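Local coordinates for coenzyme F420-dependent N(5),N(10)-methenyltetrahydromethanopterin reductase-related protein (Desulfurobacterium thermolithotrophum DSM 11699, PDB 6HUY) that binds an iron-guanylylpyridinol cofactor and 5,10-methenyltetrahydrofolate and is related to the H2-forming methylene-tetrahydromethanopterin dehydrogenases, though its own reaction is uncertain, at residues L107-V112 with R137-F142; H158-T163 with Y192-E197. All coordinates share one frame; numbering follows the deposited sequence.

Contact 1 and contact 2 follow one another along the chain, their centres about 18 Å apart, and do not touch. The strand 141-144 that starts in contact 1 leads on to strand 158-163 of contact 2. Both are largely buried, yet contact 1 lies farther from the centre of the chain and has the exposed polar residues E109 and N110 at its edge, whereas contact 2 sits deeper and has partners on the second chain. Contact 1 ties the turn before strand 112-115 to the turn before strand 141-144, chiefly through charged side chains gripping backbone atoms. Contact 2 is a two-stranded parallel ladder, in which backbone bonds run between two largely apolar faces.

Contact 1 (L107-V112 with R137-F142); sequences LVENAV and REDIGF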
loop_
_atom_site.group_PDB
_atom_site.type_symbol
_atom_site.label_atom_id
_atom_site.label_comp_id
_atom_site.label_asym_id
_atom_site.label_seq_id
_atom_site.Cartn_x
_atom_site.Cartn_y
_atom_site.Cartn_z
ATOM N N LEU A 107 -22.457 10.197 29.507
ATOM C CA LEU A 107 -22.351 11.339 28.608
ATOM C C LEU A 107 -23.729 11.942 28.334
ATOM O O LEU A 107 -24.752 11.257 28.377
ATOM C CB LEU A 107 -21.679 10.917 27.296
ATOM C CG LEU A 107 -20.178 10.642 27.392
ATOM C CD1 LEU A 107 -19.705 9.891 26.168
ATOM C CD2 LEU A 107 -19.401 11.947 27.561
ATOM N N VAL A 108 -23.736 13.248 28.051
ATOM C CA VAL A 108 -24.969 13.964 27.741
ATOM C C VAL A 108 -25.574 13.441 26.443
ATOM O O VAL A 108 -24.898 12.839 25.601
ATOM C CB VAL A 108 -24.689 15.474 27.664
ATOM C CG1 VAL A 108 -25.683 16.206 26.768
ATOM C CG2 VAL A 108 -24.720 16.069 29.049
ATOM N N GLU A 109 -26.881 13.654 26.291
ATOM C CA GLU A 109 -27.561 13.246 25.070
ATOM C C GLU A 109 -26.902 13.903 23.864
ATOM O O GLU A 109 -26.628 15.104 23.869
ATOM C CB GLU A 109 -29.042 13.622 25.143
ATOM C CG GLU A 109 -29.926 12.958 24.084
ATOM C CD GLU A 109 -30.145 11.471 24.333
ATOM O OE1 GLU A 109 -29.746 10.980 25.414
ATOM O OE2 GLU A 109 -30.732 10.793 23.457
ATOM N N ASN A 110 -26.668 13.111 22.820
ATOM C CA ASN A 110 -26.087 13.567 21.563
ATOM C C ASN A 110 -24.628 13.981 21.698
ATOM O O ASN A 110 -24.101 14.685 20.829
ATOM C CB ASN A 110 -26.905 14.713 20.965
ATOM C CG ASN A 110 -28.361 14.333 20.755
ATOM O OD1 ASN A 110 -28.673 13.201 20.365
ATOM N ND2 ASN A 110 -29.261 15.277 21.008
ATOM N N ALA A 111 -23.956 13.534 22.755
ATOM C CA ALA A 111 -22.535 13.802 22.916
ATOM C C ALA A 111 -21.734 13.039 21.864
ATOM O O ALA A 111 -22.193 12.045 21.297
ATOM C CB ALA A 111 -22.076 13.399 24.319
ATOM N N VAL A 112 -20.512 13.503 21.622
ATOM C CA VAL A 112 -19.622 12.886 20.649
ATOM C C VAL A 112 -18.326 12.503 21.357
ATOM O O VAL A 112 -17.700 13.337 22.028
ATOM C CB VAL A 112 -19.354 13.820 19.450
ATOM C CG1 VAL A 112 -18.654 15.108 19.889
ATOM C CG2 VAL A 112 -18.554 13.087 18.357
ATOM N N ARG A 137 -27.454 3.993 23.959
ATOM C CA ARG A 137 -26.767 5.230 23.611
ATOM C C ARG A 137 -26.498 5.332 22.116
ATOM O O ARG A 137 -25.399 5.727 21.711
ATOM C CB ARG A 137 -25.455 5.343 24.391
ATOM C CG ARG A 137 -25.600 5.370 25.931
ATOM C CD ARG A 137 -26.674 6.334 26.431
ATOM N NE ARG A 137 -26.571 7.698 25.898
ATOM C CZ ARG A 137 -25.896 8.701 26.464
ATOM N NH1 ARG A 137 -25.234 8.522 27.599
ATOM N NH2 ARG A 137 -25.892 9.901 25.895
ATOM N N GLU A 138 -27.501 5.012 21.291
ATOM C CA GLU A 138 -27.392 5.181 19.845
ATOM C C GLU A 138 -27.280 6.641 19.435
ATOM O O GLU A 138 -26.981 6.921 18.269
ATOM C CB GLU A 138 -28.594 4.547 19.138
ATOM C CG GLU A 138 -28.618 3.029 19.189
ATOM C CD GLU A 138 -29.260 2.457 20.442
ATOM O OE1 GLU A 138 -29.701 3.236 21.321
ATOM O OE2 GLU A 138 -29.311 1.206 20.544
ATOM N N ASP A 139 -27.521 7.571 20.354
ATOM C CA ASP A 139 -27.360 8.993 20.090
ATOM C C ASP A 139 -25.906 9.434 20.131
ATOM O O ASP A 139 -25.585 10.515 19.625
ATOM C CB ASP A 139 -28.164 9.799 21.117
ATOM C CG ASP A 139 -27.671 9.590 22.540
ATOM O OD1 ASP A 139 -27.720 8.440 23.038
ATOM O OD2 ASP A 139 -27.226 10.577 23.158
ATOM N N ILE A 140 -25.032 8.652 20.764
ATOM C CA ILE A 140 -23.649 9.066 20.935
ATOM C C ILE A 140 -22.935 9.007 19.592
ATOM O O ILE A 140 -23.037 8.019 18.855
ATOM C CB ILE A 140 -22.944 8.182 21.975
ATOM C CG1 ILE A 140 -23.543 8.376 23.383
ATOM C CG2 ILE A 140 -21.430 8.460 21.983
ATOM C CD1 ILE A 140 -23.221 9.700 24.005
ATOM N N GLY A 141 -22.213 10.073 19.270
ATOM C CA GLY A 141 -21.410 10.096 18.075
ATOM C C GLY A 141 -19.969 9.659 18.318
ATOM O O GLY A 141 -19.476 9.660 19.452
ATOM N N PHE A 142 -19.301 9.308 17.218
ATOM C CA PHE A 142 -17.933 8.802 17.248
ATOM C C PHE A 142 -17.166 9.468 16.119
ATOM O O PHE A 142 -17.515 9.290 14.949
ATOM C CB PHE A 142 -17.902 7.265 17.114
ATOM C CG PHE A 142 -18.419 6.550 18.341
ATOM C CD1 PHE A 142 -19.772 6.261 18.480
ATOM C CD2 PHE A 142 -17.560 6.213 19.377
ATOM C CE1 PHE A 142 -20.249 5.634 19.622
ATOM C CE2 PHE A 142 -18.036 5.583 20.519
ATOM C CZ PHE A 142 -19.380 5.296 20.639
HETATM O O HOH W 1 -26.828 12.340 18.362
#
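R137 reaches across to L107 with the end of its guanidinium: NH1 and NH2 both donate to L107 O, from the same face of that carbonyl, and NH1 is 2.9 Å from the oxygen. A weak third bond runs from NH2 to V108 O. The chain bends at chi2 and chi3, which brings the side of the same group against D139. R137 NE donates to D139 OD1 at 3.2 Å and R137 NH2 to D139 OD2 at 3.1 Å, a side-on salt bridge that holds carboxylate and guanidinium almost coplanar. In D139, chi1 of 63° turns the carboxylate toward 107-112. With R137 on the syn sides, D139 OD2 meets N110 N through its anti lone pair, 2.6 Å away and nearly straight at 175°, and so accepts two bonds. That amide belongs to the type II turn V108-A111, where asparagine at the third position readily takes the left-handed backbone required. The E109 carboxylate stacks on that of D139, their planes 5° apart, a like-charge pairing that R137 probably offsets. A water links D139 O to N110 OD1.

This turn and the type I turn R137-I140 lead into neighbouring strands of a Rossmann-like parallel sheet, 112-115 and 141-144, an edge strand within this chain. I140 lays CG1 over one guanidinium face and sends CD1 between the strand approaches, 3.8 Å from L107 CB and 3.9 Å from A111 CB, an apolar filling beneath the charges. G141 N then donates to A111 O at 2.8 Å. Lacking a side chain, G141 leaves room for V112 CG2, which packs on the glycine's carbonyl carbon.

Contact 2 (H158-T163 with Y192-E197); sequences HYLIAT and YLLPAE
L160 and Y192 pair across two parallel strands, L160 CD2 lying 3.7 Å from Y192 CB and 3.9 Å from Y192 CD2, reaching the ring obliquely. H158, also buried, brings its CB to Y192 CE2 at 3.7 Å, while its NE2 is held by A148 O near the bound methenyltetrahydrofolate; A266 of the neighbouring subunit packs on Y192. On the same face L160 CD1 meets L194 CD1 at 4.1 Å. A162 closes the row with its CB 3.7 Å from A196 CA, small side chains letting the two backbones approach this closely. Behind these side chains the ladder is regular: Y192 N to Y159 O and I161 N to Y192 O are nearly straight, followed by L194 N to I161 O and T163 N to L194 O. I161 and L193 run alongside one another on the helix 174-186 side, I161 CB 4.1 Å from L193 CD1.

The looser, solvent-facing side is the partly exposed end at T163 and L193, where the last rung, A196 N to T163 O, is weak. T163 CG2 rests on L193 CB at 3.7 Å. A chi1 of 74° puts T163 OG1 between its backbone N and carbonyl carbon, where a water at 2.7 Å and, weakly, E165 N reach it. Two parallel strands joined through helix 174-186, with backbone bonds between apolar faces, make a beta-alpha-beta unit.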
loop_
_atom_site.group_PDB
_atom_site.type_symbol
_atom_site.label_atom_id
_atom_site.label_comp_id
_atom_site.label_asym_id
_atom_site.label_seq_id
_atom_site.Cartn_x
_atom_site.Cartn_y
_atom_site.Cartn_z
ATOM N N HIS A 158 -3.873 22.322 13.273
ATOM C CA HIS A 158 -4.940 21.629 12.560
ATOM C C HIS A 158 -5.515 20.524 13.437
ATOM O O HIS A 158 -4.973 20.188 14.491
ATOM C CB HIS A 158 -4.398 21.023 11.269
ATOM C CG HIS A 158 -3.135 20.255 11.484
ATOM N ND1 HIS A 158 -1.890 20.844 11.435
ATOM C CD2 HIS A 158 -2.926 18.967 11.836
ATOM C CE1 HIS A 158 -0.966 19.938 11.695
ATOM N NE2 HIS A 158 -1.567 18.792 11.947
ATOM N N TYR A 159 -6.615 19.946 12.962
ATOM C CA TYR A 159 -7.207 18.743 13.530
ATOM C C TYR A 159 -7.763 17.912 12.384
ATOM O O TYR A 159 -8.313 18.462 11.425
ATOM C CB TYR A 159 -8.345 19.050 14.526
ATOM C CG TYR A 159 -7.893 19.465 15.909
ATOM C CD1 TYR A 159 -7.303 18.555 16.769
ATOM C CD2 TYR A 159 -8.068 20.774 16.354
ATOM C CE1 TYR A 159 -6.893 18.935 18.034
ATOM C CE2 TYR A 159 -7.656 21.161 17.610
ATOM C CZ TYR A 159 -7.076 20.239 18.448
ATOM O OH TYR A 159 -6.671 20.617 19.704
ATOM N N LEU A 160 -7.598 16.595 12.473
ATOM C CA LEU A 160 -8.240 15.665 11.557
ATOM C C LEU A 160 -9.523 15.178 12.215
ATOM O O LEU A 160 -9.484 14.585 13.297
ATOM C CB LEU A 160 -7.324 14.489 11.221
ATOM C CG LEU A 160 -5.901 14.841 10.764
ATOM C CD1 LEU A 160 -5.203 13.571 10.254
ATOM C CD2 LEU A 160 -5.882 15.945 9.711
ATOM N N ILE A 161 -10.653 15.418 11.556
ATOM C CA ILE A 161 -11.970 15.116 12.100
ATOM C C ILE A 161 -12.590 14.036 11.227
ATOM O O ILE A 161 -12.789 14.236 10.023
ATOM C CB ILE A 161 -12.858 16.370 12.161
ATOM C CG1 ILE A 161 -12.241 17.401 13.119
ATOM C CG2 ILE A 161 -14.285 16.006 12.592
ATOM C CD1 ILE A 161 -12.780 18.796 12.969
ATOM N N ALA A 162 -12.892 12.896 11.843
ATOM C CA ALA A 162 -13.443 11.750 11.135
ATOM C C ALA A 162 -14.882 12.028 10.714
ATOM O O ALA A 162 -15.669 12.582 11.484
ATOM C CB ALA A 162 -13.401 10.514 12.037
ATOM N N THR A 163 -15.220 11.637 9.489
ATOM C CA THR A 163 -16.573 11.732 8.948
ATOM C C THR A 163 -17.074 10.344 8.538
ATOM O O THR A 163 -16.390 9.333 8.700
ATOM C CB THR A 163 -16.627 12.676 7.746
ATOM O OG1 THR A 163 -16.024 12.039 6.613
ATOM C CG2 THR A 163 -15.911 13.985 8.047
ATOM N N TYR A 192 -9.600 19.497 9.023
ATOM C CA TYR A 192 -9.506 18.595 7.877
ATOM C C TYR A 192 -10.489 17.450 8.104
ATOM O O TYR A 192 -10.281 16.612 8.983
ATOM C CB TYR A 192 -8.079 18.066 7.702
ATOM C CG TYR A 192 -7.070 19.110 7.285
ATOM C CD1 TYR A 192 -7.170 19.750 6.053
ATOM C CD2 TYR A 192 -6.005 19.451 8.116
ATOM C CE1 TYR A 192 -6.244 20.710 5.658
ATOM C CE2 TYR A 192 -5.065 20.409 7.730
ATOM C CZ TYR A 192 -5.192 21.038 6.501
ATOM O OH TYR A 192 -4.276 21.989 6.117
ATOM N N LEU A 193 -11.567 17.425 7.327
ATOM C CA LEU A 193 -12.595 16.397 7.463
ATOM C C LEU A 193 -12.251 15.244 6.531
ATOM O O LEU A 193 -12.279 15.400 5.306
ATOM C CB LEU A 193 -13.979 16.960 7.162
ATOM C CG LEU A 193 -14.671 17.681 8.326
ATOM C CD1 LEU A 193 -13.788 18.747 8.937
ATOM C CD2 LEU A 193 -15.955 18.285 7.858
ATOM N N LEU A 194 -11.893 14.102 7.113
ATOM C CA LEU A 194 -11.466 12.939 6.363
ATOM C C LEU A 194 -12.378 11.753 6.638
ATOM O O LEU A 194 -12.963 11.657 7.719
ATOM C CB LEU A 194 -10.025 12.541 6.718
ATOM C CG LEU A 194 -8.959 13.605 6.537
ATOM C CD1 LEU A 194 -7.652 13.058 7.059
ATOM C CD2 LEU A 194 -8.831 13.990 5.089
ATOM N N PRO A 195 -12.475 10.809 5.702
ATOM C CA PRO A 195 -13.154 9.547 6.007
ATOM C C PRO A 195 -12.571 8.942 7.274
ATOM O O PRO A 195 -11.356 8.937 7.478
ATOM C CB PRO A 195 -12.856 8.679 4.780
ATOM C CG PRO A 195 -12.534 9.651 3.687
ATOM C CD PRO A 195 -11.899 10.816 4.343
ATOM N N ALA A 196 -13.446 8.426 8.133
ATOM C CA ALA A 196 -13.001 7.950 9.440
ATOM C C ALA A 196 -11.806 7.007 9.333
ATOM O O ALA A 196 -10.857 7.113 10.113
ATOM C CB ALA A 196 -14.167 7.269 10.159
ATOM N N GLU A 197 -11.824 6.079 8.371
ATOM C CA GLU A 197 -10.751 5.096 8.287
ATOM C C GLU A 197 -9.422 5.719 7.876
ATOM O O GLU A 197 -8.368 5.133 8.135
ATOM C CB GLU A 197 -11.141 3.994 7.312
ATOM C CG GLU A 197 -10.293 2.738 7.429
ATOM C CD GLU A 197 -10.542 1.745 6.294
ATOM O OE1 GLU A 197 -11.115 2.144 5.259
ATOM O OE2 GLU A 197 -10.165 0.568 6.445
HETATM O O HOH W 2 -14.816 13.284 4.522
#